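Local coordinates for protein p-nitrophenyl phosphatase (Pho2) (Archaeoglobus fulgidus, PDB 3QGM) that probably hydrolyses phosphate esters as a metal-dependent phosphatase of the haloacid dehalogenase superfamily, and holds a calcium ion in its metal site, at residues V93-G97 against L133-A137; A118-G124 against I145-T150; I19-P25 against R60-L66; R52-L58 against E70-V75. One frame throughout, in Å; residues are numbered along the deposited sequence. Where two conformers were deposited one is given.

Contact 1 of 4, residues V93-G97 against L133-A137; sequences VFTTG and LMTKA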
loop_
_atom_site.group_PDB
_atom_site.type_symbol
_atom_site.label_atom_id
_atom_site.label_comp_id
_atom_site.label_asym_id
_atom_site.label_seq_id
_atom_site.Cartn_x
_atom_site.Cartn_y
_atom_site.Cartn_z
ATOM N N VAL A 93 -4.867 18.657 -12.602
ATOM C CA VAL A 93 -4.896 17.339 -12.035
ATOM C C VAL A 93 -3.590 16.577 -12.310
ATOM O O VAL A 93 -2.951 16.745 -13.369
ATOM C CB VAL A 93 -6.114 16.515 -12.571
ATOM C CG1 VAL A 93 -7.415 17.263 -12.380
ATOM C CG2 VAL A 93 -5.962 16.155 -14.051
ATOM N N PHE A 94 -3.206 15.757 -11.333
ATOM C CA PHE A 94 -2.151 14.749 -11.460
ATOM C C PHE A 94 -2.805 13.410 -11.141
ATOM O O PHE A 94 -3.570 13.284 -10.162
ATOM C CB PHE A 94 -0.992 15.035 -10.522
ATOM C CG PHE A 94 -0.032 13.886 -10.401
ATOM C CD1 PHE A 94 0.942 13.689 -11.347
ATOM C CD2 PHE A 94 -0.172 12.967 -9.395
ATOM C CE1 PHE A 94 1.803 12.625 -11.262
ATOM C CE2 PHE A 94 0.662 11.882 -9.306
ATOM C CZ PHE A 94 1.663 11.709 -10.258
ATOM N N THR A 95 -2.574 12.445 -12.010
ATOM C CA THR A 95 -3.128 11.106 -11.859
ATOM C C THR A 95 -2.067 9.989 -11.856
ATOM O O THR A 95 -1.029 10.114 -12.506
ATOM C CB THR A 95 -4.158 10.829 -12.922
ATOM O OG1 THR A 95 -4.786 9.596 -12.631
ATOM C CG2 THR A 95 -3.475 10.778 -14.354
ATOM N N THR A 96 -2.347 8.915 -11.107
ATOM C CA THR A 96 -1.522 7.714 -11.104
ATOM C C THR A 96 -2.005 6.743 -12.199
ATOM O O THR A 96 -1.410 5.693 -12.411
ATOM C CB THR A 96 -1.598 6.957 -9.762
ATOM O OG1 THR A 96 -2.955 6.571 -9.496
ATOM C CG2 THR A 96 -1.097 7.809 -8.601
ATOM N N GLY A 97 -3.070 7.129 -12.901
ATOM C CA GLY A 97 -3.861 6.193 -13.668
ATOM C C GLY A 97 -3.366 5.975 -15.073
ATOM O O GLY A 97 -2.374 6.544 -15.487
ATOM N N LEU A 133 6.290 6.903 -9.873
ATOM C CA LEU A 133 4.887 7.321 -9.816
ATOM C C LEU A 133 4.338 7.275 -8.369
ATOM O O LEU A 133 3.569 8.175 -7.961
ATOM C CB LEU A 133 4.053 6.457 -10.751
ATOM C CG LEU A 133 2.670 6.904 -11.138
ATOM C CD1 LEU A 133 2.624 8.417 -11.447
ATOM C CD2 LEU A 133 2.271 6.070 -12.364
HETATM N N MSE A 134 4.756 6.293 -7.568
HETATM C CA MSE A 134 4.303 6.263 -6.175
HETATM C C MSE A 134 4.899 7.413 -5.367
HETATM O O MSE A 134 4.245 7.943 -4.482
HETATM C CB MSE A 134 4.588 4.930 -5.501
HETATM C CG MSE A 134 3.990 4.871 -4.105
HETATM SE SE MSE A 134 2.083 4.564 -4.145
HETATM C CE MSE A 134 2.189 2.735 -4.795
ATOM N N THR A 135 6.131 7.800 -5.668
ATOM C CA THR A 135 6.754 8.950 -5.035
ATOM C C THR A 135 5.931 10.188 -5.328
ATOM O O THR A 135 5.671 10.994 -4.427
ATOM C CB THR A 135 8.201 9.152 -5.518
ATOM O OG1 THR A 135 8.993 8.057 -5.085
ATOM C CG2 THR A 135 8.836 10.399 -5.001
ATOM N N LYS A 136 5.539 10.349 -6.578
ATOM C CA LYS A 136 4.768 11.543 -6.951
ATOM C C LYS A 136 3.431 11.623 -6.222
ATOM O O LYS A 136 3.044 12.681 -5.767
ATOM C CB LYS A 136 4.563 11.620 -8.458
ATOM C CG LYS A 136 5.881 11.774 -9.279
ATOM C CD LYS A 136 5.549 12.081 -10.726
ATOM C CE LYS A 136 6.750 12.623 -11.510
ATOM N NZ LYS A 136 7.208 11.625 -12.501
ATOM N N ALA A 137 2.749 10.486 -6.125
ATOM C CA ALA A 137 1.454 10.378 -5.431
ATOM C C ALA A 137 1.643 10.687 -3.975
ATOM O O ALA A 137 0.900 11.472 -3.414
ATOM C CB ALA A 137 0.876 8.945 -5.589
#
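T95, whose carbonyl faces L133 of the opposing helix, has its side-chain oxygen gripped twice. OG1 of T95 accepts from G97 N at 3.0 Å, closing an ST turn at the end of the strand. The same T95 oxygen is hydrogen-bonded to V122 O, the T96 hydroxyl hydrogen-bonds G124 O, and T96 O receives N126 ND2, so the polar groups of the turn are tied back to the strand beside it and to the loop that follows. What reaches the helix is mainly hydrocarbon. With CG anti to the backbone N (chi1 168°), the ring of F94 extends off the strand and ends between L133 and K136. Its CZ atom lies 3.4 Å from K136 CB and 3.6 Å from L133 CD1. The K136 side chain runs at roughly a right angle to F94, laying its CD 3.8 Å from F94 CE1 before NZ leaves to form a salt bridge with E132. This is a helix packed on a parallel sheet, helix 131-143 against strand 92-95, with residues 133-137 and 93-95 running at 140° to each other; the setting is consistent with the alpha/beta cap of UmpH-like phosphatases. Nearer the strand end, T96 CG2 meets A137 CB at 3.8 Å, and the second methyl of L133, CD2, lies 3.7 Å from T96 O. Helix 167-177 closes over this end, with I169 against T96 and L173 against A137, while selenomethionine M134 and T135 pack on M168 and P164 of the second subunit.

Contact 2 of 4, residues A118-G124 against I145-T150; sequences AEYLVVG and IRYIAT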
loop_
_atom_site.group_PDB
_atom_site.type_symbol
_atom_site.label_atom_id
_atom_site.label_comp_id
_atom_site.label_asym_id
_atom_site.label_seq_id
_atom_site.Cartn_x
_atom_site.Cartn_y
_atom_site.Cartn_z
ATOM N N ALA A 118 -0.431 20.221 -9.265
ATOM C CA ALA A 118 -1.820 19.767 -9.237
ATOM C C ALA A 118 -2.645 20.397 -8.131
ATOM O O ALA A 118 -2.143 20.567 -7.030
ATOM C CB ALA A 118 -1.864 18.236 -9.082
ATOM N N GLU A 119 -3.910 20.699 -8.416
ATOM C CA GLU A 119 -4.910 20.945 -7.383
ATOM C C GLU A 119 -5.643 19.661 -6.971
ATOM O O GLU A 119 -6.240 19.619 -5.913
ATOM C CB GLU A 119 -5.977 21.933 -7.846
ATOM C CG GLU A 119 -5.510 22.969 -8.851
ATOM C CD GLU A 119 -6.704 23.626 -9.541
ATOM O OE1 GLU A 119 -7.697 23.873 -8.804
ATOM O OE2 GLU A 119 -6.662 23.847 -10.779
ATOM N N TYR A 120 -5.650 18.646 -7.837
ATOM C CA TYR A 120 -6.286 17.372 -7.526
ATOM C C TYR A 120 -5.306 16.227 -7.746
ATOM O O TYR A 120 -4.590 16.187 -8.772
ATOM C CB TYR A 120 -7.507 17.122 -8.412
ATOM C CG TYR A 120 -8.773 17.911 -8.077
ATOM C CD1 TYR A 120 -8.875 19.269 -8.378
ATOM C CD2 TYR A 120 -9.870 17.285 -7.447
ATOM C CE1 TYR A 120 -10.039 19.995 -8.044
ATOM C CE2 TYR A 120 -11.031 18.012 -7.108
ATOM C CZ TYR A 120 -11.097 19.356 -7.429
ATOM O OH TYR A 120 -12.232 20.042 -7.147
ATOM N N LEU A 121 -5.316 15.293 -6.795
ATOM C CA LEU A 121 -4.714 14.003 -6.959
ATOM C C LEU A 121 -5.809 13.013 -7.337
ATOM O O LEU A 121 -6.770 12.853 -6.608
ATOM C CB LEU A 121 -4.002 13.581 -5.629
ATOM C CG LEU A 121 -3.521 12.127 -5.496
ATOM C CD1 LEU A 121 -2.525 11.763 -6.643
ATOM C CD2 LEU A 121 -2.933 11.857 -4.010
ATOM N N VAL A 122 -5.641 12.337 -8.468
ATOM C CA VAL A 122 -6.595 11.389 -9.003
ATOM C C VAL A 122 -5.940 10.000 -9.054
ATOM O O VAL A 122 -4.971 9.773 -9.758
ATOM C CB VAL A 122 -7.084 11.839 -10.403
ATOM C CG1 VAL A 122 -8.182 10.944 -10.926
ATOM C CG2 VAL A 122 -7.572 13.288 -10.324
ATOM N N VAL A 123 -6.423 9.102 -8.211
ATOM C CA VAL A 123 -5.791 7.815 -8.056
ATOM C C VAL A 123 -6.629 6.829 -8.823
ATOM O O VAL A 123 -7.796 6.704 -8.580
ATOM C CB VAL A 123 -5.711 7.443 -6.558
ATOM C CG1 VAL A 123 -5.564 5.955 -6.405
ATOM C CG2 VAL A 123 -4.547 8.203 -5.867
ATOM N N GLY A 124 -6.043 6.195 -9.816
ATOM C CA GLY A 124 -6.635 5.068 -10.509
ATOM C C GLY A 124 -5.534 4.001 -10.657
ATOM O O GLY A 124 -4.339 4.317 -10.603
ATOM N N ILE A 145 -3.473 18.317 -1.148
ATOM C CA ILE A 145 -4.442 18.576 -2.205
ATOM C C ILE A 145 -5.594 17.580 -2.188
ATOM O O ILE A 145 -5.523 16.504 -1.619
ATOM C CB ILE A 145 -3.760 18.695 -3.603
ATOM C CG1 ILE A 145 -3.210 17.354 -4.115
ATOM C CG2 ILE A 145 -2.589 19.728 -3.526
ATOM C CD1 ILE A 145 -2.586 17.425 -5.542
ATOM N N ARG A 146 -6.695 18.002 -2.771
ATOM C CA ARG A 146 -7.917 17.237 -2.798
ATOM C C ARG A 146 -7.631 15.927 -3.531
ATOM O O ARG A 146 -6.979 15.917 -4.553
ATOM C CB ARG A 146 -8.992 18.061 -3.529
ATOM C CG ARG A 146 -10.339 17.383 -3.693
ATOM C CD ARG A 146 -11.444 18.465 -3.484
ATOM N NE ARG A 146 -12.795 17.965 -3.673
ATOM C CZ ARG A 146 -13.537 17.414 -2.707
ATOM N NH1 ARG A 146 -13.072 17.283 -1.468
ATOM N NH2 ARG A 146 -14.770 16.993 -2.994
ATOM N N TYR A 147 -8.178 14.843 -3.019
ATOM C CA TYR A 147 -7.729 13.521 -3.353
ATOM C C TYR A 147 -8.953 12.687 -3.721
ATOM O O TYR A 147 -9.800 12.385 -2.889
ATOM C CB TYR A 147 -6.915 12.996 -2.150
ATOM C CG TYR A 147 -6.561 11.527 -2.100
ATOM C CD1 TYR A 147 -6.645 10.699 -3.219
ATOM C CD2 TYR A 147 -6.094 10.986 -0.916
ATOM C CE1 TYR A 147 -6.313 9.344 -3.137
ATOM C CE2 TYR A 147 -5.765 9.634 -0.812
ATOM C CZ TYR A 147 -5.861 8.819 -1.923
ATOM O OH TYR A 147 -5.559 7.487 -1.777
ATOM N N ILE A 148 -9.039 12.342 -5.001
ATOM C CA ILE A 148 -10.113 11.541 -5.513
ATOM C C ILE A 148 -9.611 10.178 -5.994
ATOM O O ILE A 148 -8.576 10.075 -6.667
ATOM C CB ILE A 148 -10.781 12.220 -6.727
ATOM C CG1 ILE A 148 -10.928 13.721 -6.466
ATOM C CG2 ILE A 148 -12.152 11.563 -6.956
ATOM C CD1 ILE A 148 -11.993 14.043 -5.460
ATOM N N ALA A 149 -10.365 9.150 -5.708
ATOM C CA ALA A 149 -10.061 7.825 -6.255
ATOM C C ALA A 149 -11.219 7.368 -7.155
ATOM O O ALA A 149 -12.386 7.599 -6.870
ATOM C CB ALA A 149 -9.794 6.816 -5.146
ATOM N N THR A 150 -10.861 6.724 -8.252
ATOM C CA THR A 150 -11.809 6.230 -9.217
ATOM C C THR A 150 -12.706 5.151 -8.633
ATOM O O THR A 150 -13.929 5.123 -8.860
ATOM C CB THR A 150 -11.043 5.676 -10.456
ATOM O OG1 THR A 150 -10.044 4.726 -10.029
ATOM C CG2 THR A 150 -10.334 6.808 -11.231
HETATM O O HOH W 1 -6.733 20.784 -3.415
#
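The Y120 ring carries R146 CB over one face, displaced toward the rim, and meets I148 CG1 at its edge, 3.8 Å from Y120 CD2. R146 runs beside the ring in the same direction, its CG 3.5 Å from Y120 CE2, and the guanidinium is turned 74° from the ring plane. The Y147 ring, on the other side of the sheet, has L121 CD2 over one face, a CH-pi contact 4.2 Å from the centroid; V123 CG2 approaches CE1 of Y147 obliquely at 3.4 Å. Between the two layers the strands run parallel. L121 N donates to R146 O (2.9 Å), I148 N to L121 O, V123 N to I148 O and T150 N to V123 O, all nearly straight. At the start, a water accepts from R146 N and donates to E119 O. I145 holds CG1 between its backbone N and carbonyl carbon (chi1 70°), with CD1 extended beyond it onto A118 CB. Strands 120-123 and 146-149, joined through helix 131-143, form a beta-alpha-beta unit. The L121, V123 and Y147 side packs under F94 and helix 167-177. On the Y120 side, E87 takes both the tyrosine hydroxyl and R146 NH2, so its carboxylate probably balances the arginine charge and steadies both side chains.

Contact 3 of 4, residues I19-P25 against R60-L66; sequences IGKSVTP and RLRSFGL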
loop_
_atom_site.group_PDB
_atom_site.type_symbol
_atom_site.label_atom_id
_atom_site.label_comp_id
_atom_site.label_asym_id
_atom_site.label_seq_id
_atom_site.Cartn_x
_atom_site.Cartn_y
_atom_site.Cartn_z
ATOM N N ILE A 19 -23.006 -9.032 -17.919
ATOM C CA ILE A 19 -23.230 -8.986 -19.377
ATOM C C ILE A 19 -22.050 -9.507 -20.200
ATOM O O ILE A 19 -22.213 -10.118 -21.290
ATOM C CB ILE A 19 -23.576 -7.561 -19.780
ATOM C CG1 ILE A 19 -24.895 -7.186 -19.103
ATOM C CG2 ILE A 19 -23.706 -7.412 -21.282
ATOM C CD1 ILE A 19 -24.842 -5.794 -18.612
ATOM N N GLY A 20 -20.864 -9.318 -19.660
ATOM C CA GLY A 20 -19.699 -9.893 -20.253
ATOM C C GLY A 20 -18.651 -10.190 -19.221
ATOM O O GLY A 20 -18.746 -9.812 -18.057
ATOM N N LYS A 21 -17.665 -10.916 -19.658
ATOM C CA LYS A 21 -16.449 -11.083 -18.913
ATOM C C LYS A 21 -15.328 -10.582 -19.810
ATOM O O LYS A 21 -15.007 -11.200 -20.813
ATOM C CB LYS A 21 -16.263 -12.551 -18.567
ATOM C CG LYS A 21 -15.790 -12.779 -17.153
ATOM C CD LYS A 21 -16.168 -14.206 -16.650
ATOM C CE LYS A 21 -17.641 -14.321 -16.106
ATOM N NZ LYS A 21 -18.085 -15.761 -16.046
ATOM N N SER A 22 -14.778 -9.427 -19.481
ATOM C CA SER A 22 -13.809 -8.781 -20.388
ATOM C C SER A 22 -14.482 -8.678 -21.763
ATOM O O SER A 22 -15.598 -8.213 -21.840
ATOM C CB SER A 22 -12.476 -9.577 -20.413
ATOM O OG SER A 22 -11.481 -8.975 -21.250
ATOM N N VAL A 23 -13.864 -9.172 -22.833
ATOM C CA VAL A 23 -14.438 -9.041 -24.158
ATOM C C VAL A 23 -15.408 -10.136 -24.550
ATOM O O VAL A 23 -15.920 -10.127 -25.662
ATOM C CB VAL A 23 -13.329 -9.002 -25.239
ATOM C CG1 VAL A 23 -12.513 -7.678 -25.085
ATOM C CG2 VAL A 23 -12.459 -10.285 -25.131
ATOM N N THR A 24 -15.681 -11.074 -23.651
ATOM C CA THR A 24 -16.538 -12.167 -23.974
ATOM C C THR A 24 -17.954 -11.996 -23.390
ATOM O O THR A 24 -18.106 -11.847 -22.183
ATOM C CB THR A 24 -15.885 -13.445 -23.416
ATOM O OG1 THR A 24 -14.501 -13.407 -23.769
ATOM C CG2 THR A 24 -16.557 -14.712 -23.969
ATOM N N PRO A 25 -18.992 -12.061 -24.233
ATOM C CA PRO A 25 -20.352 -11.793 -23.731
ATOM C C PRO A 25 -20.870 -12.965 -22.919
ATOM O O PRO A 25 -20.521 -14.066 -23.260
ATOM C CB PRO A 25 -21.183 -11.646 -25.020
ATOM C CG PRO A 25 -20.429 -12.413 -26.084
ATOM C CD PRO A 25 -18.985 -12.472 -25.651
ATOM N N ARG A 60 -17.553 -1.799 -26.593
ATOM C CA ARG A 60 -17.637 -3.198 -26.205
ATOM C C ARG A 60 -19.070 -3.714 -26.099
ATOM O O ARG A 60 -19.400 -4.767 -26.683
ATOM C CB ARG A 60 -16.867 -3.472 -24.953
ATOM C CG ARG A 60 -17.000 -4.937 -24.500
ATOM C CD ARG A 60 -16.214 -5.176 -23.252
ATOM N NE ARG A 60 -14.844 -4.769 -23.451
ATOM C CZ ARG A 60 -13.915 -4.694 -22.512
ATOM N NH1 ARG A 60 -14.189 -5.013 -21.254
ATOM N NH2 ARG A 60 -12.692 -4.293 -22.849
ATOM N N LEU A 61 -19.933 -3.005 -25.379
ATOM C CA LEU A 61 -21.338 -3.427 -25.284
ATOM C C LEU A 61 -21.969 -3.581 -26.674
ATOM O O LEU A 61 -22.670 -4.559 -26.945
ATOM C CB LEU A 61 -22.190 -2.482 -24.431
ATOM C CG LEU A 61 -21.849 -2.524 -22.917
ATOM C CD1 LEU A 61 -22.781 -1.689 -22.139
ATOM C CD2 LEU A 61 -21.897 -3.925 -22.404
ATOM N N ARG A 62 -21.709 -2.614 -27.560
ATOM C CA ARG A 62 -22.193 -2.762 -28.936
ATOM C C ARG A 62 -21.617 -3.983 -29.643
ATOM O O ARG A 62 -22.340 -4.603 -30.391
ATOM C CB ARG A 62 -21.983 -1.490 -29.770
ATOM C CG ARG A 62 -22.706 -0.271 -29.198
ATOM C CD ARG A 62 -22.094 1.042 -29.773
ATOM N NE ARG A 62 -22.952 2.188 -29.517
ATOM C CZ ARG A 62 -22.655 3.460 -29.826
ATOM N NH1 ARG A 62 -21.489 3.791 -30.408
ATOM N NH2 ARG A 62 -23.538 4.402 -29.548
ATOM N N SER A 63 -20.355 -4.347 -29.403
ATOM C CA SER A 63 -19.792 -5.566 -30.004
ATOM C C SER A 63 -20.523 -6.830 -29.507
ATOM O O SER A 63 -20.487 -7.853 -30.182
ATOM C CB SER A 63 -18.279 -5.696 -29.787
ATOM O OG SER A 63 -17.930 -6.192 -28.492
ATOM N N PHE A 64 -21.162 -6.763 -28.337
ATOM C CA PHE A 64 -21.986 -7.874 -27.825
ATOM C C PHE A 64 -23.352 -7.945 -28.494
ATOM O O PHE A 64 -24.111 -8.880 -28.288
ATOM C CB PHE A 64 -22.205 -7.725 -26.305
ATOM C CG PHE A 64 -20.947 -7.842 -25.475
ATOM C CD1 PHE A 64 -19.803 -8.428 -25.976
ATOM C CD2 PHE A 64 -20.924 -7.377 -24.176
ATOM C CE1 PHE A 64 -18.678 -8.536 -25.210
ATOM C CE2 PHE A 64 -19.781 -7.486 -23.403
ATOM C CZ PHE A 64 -18.658 -8.041 -23.926
ATOM N N GLY A 65 -23.709 -6.916 -29.250
ATOM C CA GLY A 65 -24.960 -6.934 -29.978
ATOM C C GLY A 65 -26.010 -6.045 -29.362
ATOM O O GLY A 65 -27.170 -6.072 -29.775
ATOM N N LEU A 66 -25.622 -5.252 -28.363
ATOM C CA LEU A 66 -26.575 -4.426 -27.650
ATOM C C LEU A 66 -26.635 -3.055 -28.323
ATOM O O LEU A 66 -25.624 -2.546 -28.832
ATOM C CB LEU A 66 -26.183 -4.289 -26.161
ATOM C CG LEU A 66 -25.903 -5.604 -25.410
ATOM C CD1 LEU A 66 -25.757 -5.339 -23.935
ATOM C CD2 LEU A 66 -26.990 -6.615 -25.632
#
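F64 turns its CG anti to the carbonyl carbon (chi1 -65°), which sends the ring from the end of helix 54-63 into the hairpin containing G20 and P25. R60 is extended through CD, which lies 3.4 Å from S22 O; the bend at chi3 (-55°) then swings the guanidinium alongside S22 and V23, one face against V23 CG1. The F64 ring is sandwiched. P25 CB sits over one face, 4.0 Å from the centroid, as a CH-pi contact, and R60 O lies above the opposite face. Carbonyls border the edge: V23 O is 3.2 Å from F64 CE1, and S22 O is 3.7 Å from CZ of the same ring. R60 O also accepts S63 OG on a lone pair at 2.7 Å, as well as F64 N, and thus has two donors; G65 follows with positive phi in a Schellman motif. Deeper in, I19 CG2 touches F64 CD2 at 4.0 Å and L66 CD1 at 3.9 Å. G20 backs onto the ring without a side chain. The hairpin closes through a type II' turn from K21 to T24, and S22 N bonds D16 OD1 of the calcium site. A hairpin placed just after the DxD strand is consistent with the flap of HAD-family phosphatases.

Contact 4 of 4, residues R52-L58 against E70-V75; sequences RSRRILL and EDEILV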
loop_
_atom_site.group_PDB
_atom_site.type_symbol
_atom_site.label_atom_id
_atom_site.label_comp_id
_atom_site.label_asym_id
_atom_site.label_seq_id
_atom_site.Cartn_x
_atom_site.Cartn_y
_atom_site.Cartn_z
ATOM N N ARG A 52 -10.197 2.174 -18.625
ATOM C CA ARG A 52 -10.702 2.351 -19.979
ATOM C C ARG A 52 -11.720 3.513 -20.039
ATOM O O ARG A 52 -12.444 3.801 -19.063
ATOM C CB ARG A 52 -11.324 1.058 -20.495
ATOM C CG ARG A 52 -10.445 -0.208 -20.424
ATOM C CD ARG A 52 -9.022 -0.063 -20.972
ATOM N NE ARG A 52 -8.905 0.436 -22.349
ATOM C CZ ARG A 52 -8.917 -0.308 -23.458
ATOM N NH1 ARG A 52 -9.098 -1.622 -23.413
ATOM N NH2 ARG A 52 -8.795 0.273 -24.633
ATOM N N SER A 53 -11.697 4.231 -21.154
ATOM C CA SER A 53 -12.555 5.382 -21.365
ATOM C C SER A 53 -13.994 4.900 -21.539
ATOM O O SER A 53 -14.239 3.712 -21.846
ATOM C CB SER A 53 -12.071 6.140 -22.590
ATOM O OG SER A 53 -12.300 5.391 -23.778
ATOM N N ARG A 54 -14.950 5.807 -21.378
ATOM C CA ARG A 54 -16.345 5.453 -21.556
ATOM C C ARG A 54 -16.580 4.848 -22.924
ATOM O O ARG A 54 -17.314 3.855 -23.051
ATOM C CB ARG A 54 -17.275 6.655 -21.398
ATOM C CG ARG A 54 -18.730 6.254 -21.612
ATOM C CD ARG A 54 -19.770 7.291 -21.244
ATOM N NE ARG A 54 -19.613 8.495 -22.028
ATOM C CZ ARG A 54 -20.499 9.498 -22.083
ATOM N NH1 ARG A 54 -20.195 10.558 -22.794
ATOM N NH2 ARG A 54 -21.652 9.473 -21.400
ATOM N N ARG A 55 -15.999 5.438 -23.956
ATOM C CA ARG A 55 -16.353 5.001 -25.298
ATOM C C ARG A 55 -15.827 3.627 -25.594
ATOM O O ARG A 55 -16.449 2.906 -26.338
ATOM C CB ARG A 55 -15.922 6.010 -26.353
ATOM C CG ARG A 55 -16.462 5.697 -27.727
ATOM C CD ARG A 55 -16.476 6.932 -28.600
ATOM N NE ARG A 55 -17.172 8.016 -27.926
ATOM C CZ ARG A 55 -18.469 8.267 -28.043
ATOM N NH1 ARG A 55 -19.251 7.525 -28.840
ATOM N NH2 ARG A 55 -18.982 9.293 -27.358
ATOM N N ILE A 56 -14.708 3.217 -24.994
ATOM C CA ILE A 56 -14.280 1.787 -25.142
ATOM C C ILE A 56 -15.360 0.808 -24.659
ATOM O O ILE A 56 -15.731 -0.179 -25.359
ATOM C CB ILE A 56 -12.985 1.506 -24.386
ATOM C CG1 ILE A 56 -11.843 2.394 -24.917
ATOM C CG2 ILE A 56 -12.676 0.029 -24.343
ATOM C CD1 ILE A 56 -11.470 2.201 -26.335
ATOM N N LEU A 57 -15.882 1.075 -23.466
ATOM C CA LEU A 57 -16.928 0.218 -22.901
ATOM C C LEU A 57 -18.249 0.297 -23.668
ATOM O O LEU A 57 -18.961 -0.713 -23.814
ATOM C CB LEU A 57 -17.106 0.535 -21.401
ATOM C CG LEU A 57 -15.946 0.036 -20.503
ATOM C CD1 LEU A 57 -16.181 0.340 -19.018
ATOM C CD2 LEU A 57 -15.758 -1.474 -20.692
ATOM N N LEU A 58 -18.575 1.478 -24.178
ATOM C CA LEU A 58 -19.685 1.669 -25.102
ATOM C C LEU A 58 -19.470 0.771 -26.304
ATOM O O LEU A 58 -20.333 -0.038 -26.653
ATOM C CB LEU A 58 -19.790 3.140 -25.542
ATOM C CG LEU A 58 -20.916 3.562 -26.507
ATOM C CD1 LEU A 58 -22.254 3.164 -25.877
ATOM C CD2 LEU A 58 -20.882 5.060 -26.941
ATOM N N GLU A 70 -24.263 6.516 -25.657
ATOM C CA GLU A 70 -23.378 7.221 -24.713
ATOM C C GLU A 70 -23.922 7.328 -23.271
ATOM O O GLU A 70 -23.267 6.950 -22.267
ATOM C CB GLU A 70 -23.197 8.665 -25.231
ATOM C CG GLU A 70 -21.789 9.092 -25.526
ATOM C CD GLU A 70 -21.756 10.440 -26.234
ATOM O OE1 GLU A 70 -21.867 11.500 -25.565
ATOM O OE2 GLU A 70 -21.622 10.432 -27.478
ATOM N N ASP A 71 -25.113 7.882 -23.158
ATOM C CA ASP A 71 -25.577 8.264 -21.832
ATOM C C ASP A 71 -26.036 7.064 -20.991
ATOM O O ASP A 71 -26.194 7.187 -19.788
ATOM C CB ASP A 71 -26.590 9.414 -21.934
ATOM C CG ASP A 71 -25.926 10.716 -22.403
ATOM O OD1 ASP A 71 -24.754 10.989 -22.039
ATOM O OD2 ASP A 71 -26.551 11.460 -23.161
ATOM N N GLU A 72 -26.161 5.902 -21.619
ATOM C CA GLU A 72 -26.499 4.685 -20.904
ATOM C C GLU A 72 -25.277 3.988 -20.254
ATOM O O GLU A 72 -25.459 2.910 -19.703
ATOM C CB GLU A 72 -27.143 3.670 -21.868
ATOM C CG GLU A 72 -28.521 4.027 -22.365
ATOM C CD GLU A 72 -29.017 3.012 -23.391
ATOM O OE1 GLU A 72 -28.531 3.037 -24.542
ATOM O OE2 GLU A 72 -29.865 2.172 -23.042
ATOM N N ILE A 73 -24.071 4.562 -20.363
ATOM C CA ILE A 73 -22.819 3.971 -19.838
ATOM C C ILE A 73 -22.220 4.923 -18.815
ATOM O O ILE A 73 -21.959 6.077 -19.150
ATOM C CB ILE A 73 -21.679 3.812 -20.919
ATOM C CG1 ILE A 73 -22.128 3.106 -22.202
ATOM C CG2 ILE A 73 -20.513 3.045 -20.330
ATOM C CD1 ILE A 73 -22.318 1.668 -22.030
ATOM N N LEU A 74 -22.008 4.456 -17.587
ATOM C CA LEU A 74 -21.354 5.242 -16.563
ATOM C C LEU A 74 -20.181 4.432 -16.034
ATOM O O LEU A 74 -20.375 3.456 -15.267
ATOM C CB LEU A 74 -22.336 5.603 -15.428
ATOM C CG LEU A 74 -21.904 6.645 -14.364
ATOM C CD1 LEU A 74 -21.517 8.011 -14.973
ATOM C CD2 LEU A 74 -22.988 6.805 -13.367
ATOM N N VAL A 75 -18.971 4.827 -16.435
ATOM C CA VAL A 75 -17.759 4.135 -16.011
ATOM C C VAL A 75 -16.932 5.082 -15.124
ATOM O O VAL A 75 -17.032 6.311 -15.228
ATOM C CB VAL A 75 -16.964 3.588 -17.230
ATOM C CG1 VAL A 75 -16.443 4.758 -18.158
ATOM C CG2 VAL A 75 -15.842 2.608 -16.751
#
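R54 and E70 cross at about a right angle, their guanidinium and carboxylate planes 57° apart, with E70 CG lying over one face of the guanidinium. NH1 of R54 forms a long salt bridge to E70 OE1 (3.4 Å); a further one from R54 NH2 to D71 OD1 is long and doubtful, since D71 was modelled in two conformers. R55 reaches the same glutamate from another direction: NH2 donates to E70 OE2 at 2.9 Å (163°), in its own guanidinium plane but from above the carboxylate, the two planes standing 83° apart. E70 is thus shared by two arginines, which probably stabilises its negative charge. R54 is extended through CD, which passes 3.3 Å from I73 O; the bend at chi3 then turns the guanidinium toward E70 and D71. Below the charges the contact is apolar. L58 CD1 packs obliquely on I73, itself modelled in two conformers, and V75 CG1 sits 3.5 Å from R54 CA. L57 crosses V75 at about a right angle, its CD1 a tight 3.2 Å from V75 CG2. Y78 makes a cation-pi contact with R54. Helix 54-63, between strands 42-47 and 73-75 in a beta-alpha-beta unit, packs on I73 and V75 of this outer strand, whose L74 turns away from it to meet helix 190-200.

In the fold
The four contacts fall into two pairs. Contacts 1 and 2, centres about 8 Å apart, share the five-stranded sheet: F94 O accepts from V122 N at 2.8 Å, and helix 131-143 of contact 1 connects the two strands of contact 2. Contacts 3 and 4, centres about 12 Å apart, use successive parts of helix 54-63 beside the six-stranded sheet. This second pair lies near the calcium ion held by D14, D16 and D212, with the side chains of I19 and L57 about 9 and 11 Å from it. Between the pairs, contacts 2 and 4 come within about 7 Å at their nearest atoms, whereas the centres of contacts 1 and 3 are about 31 Å apart.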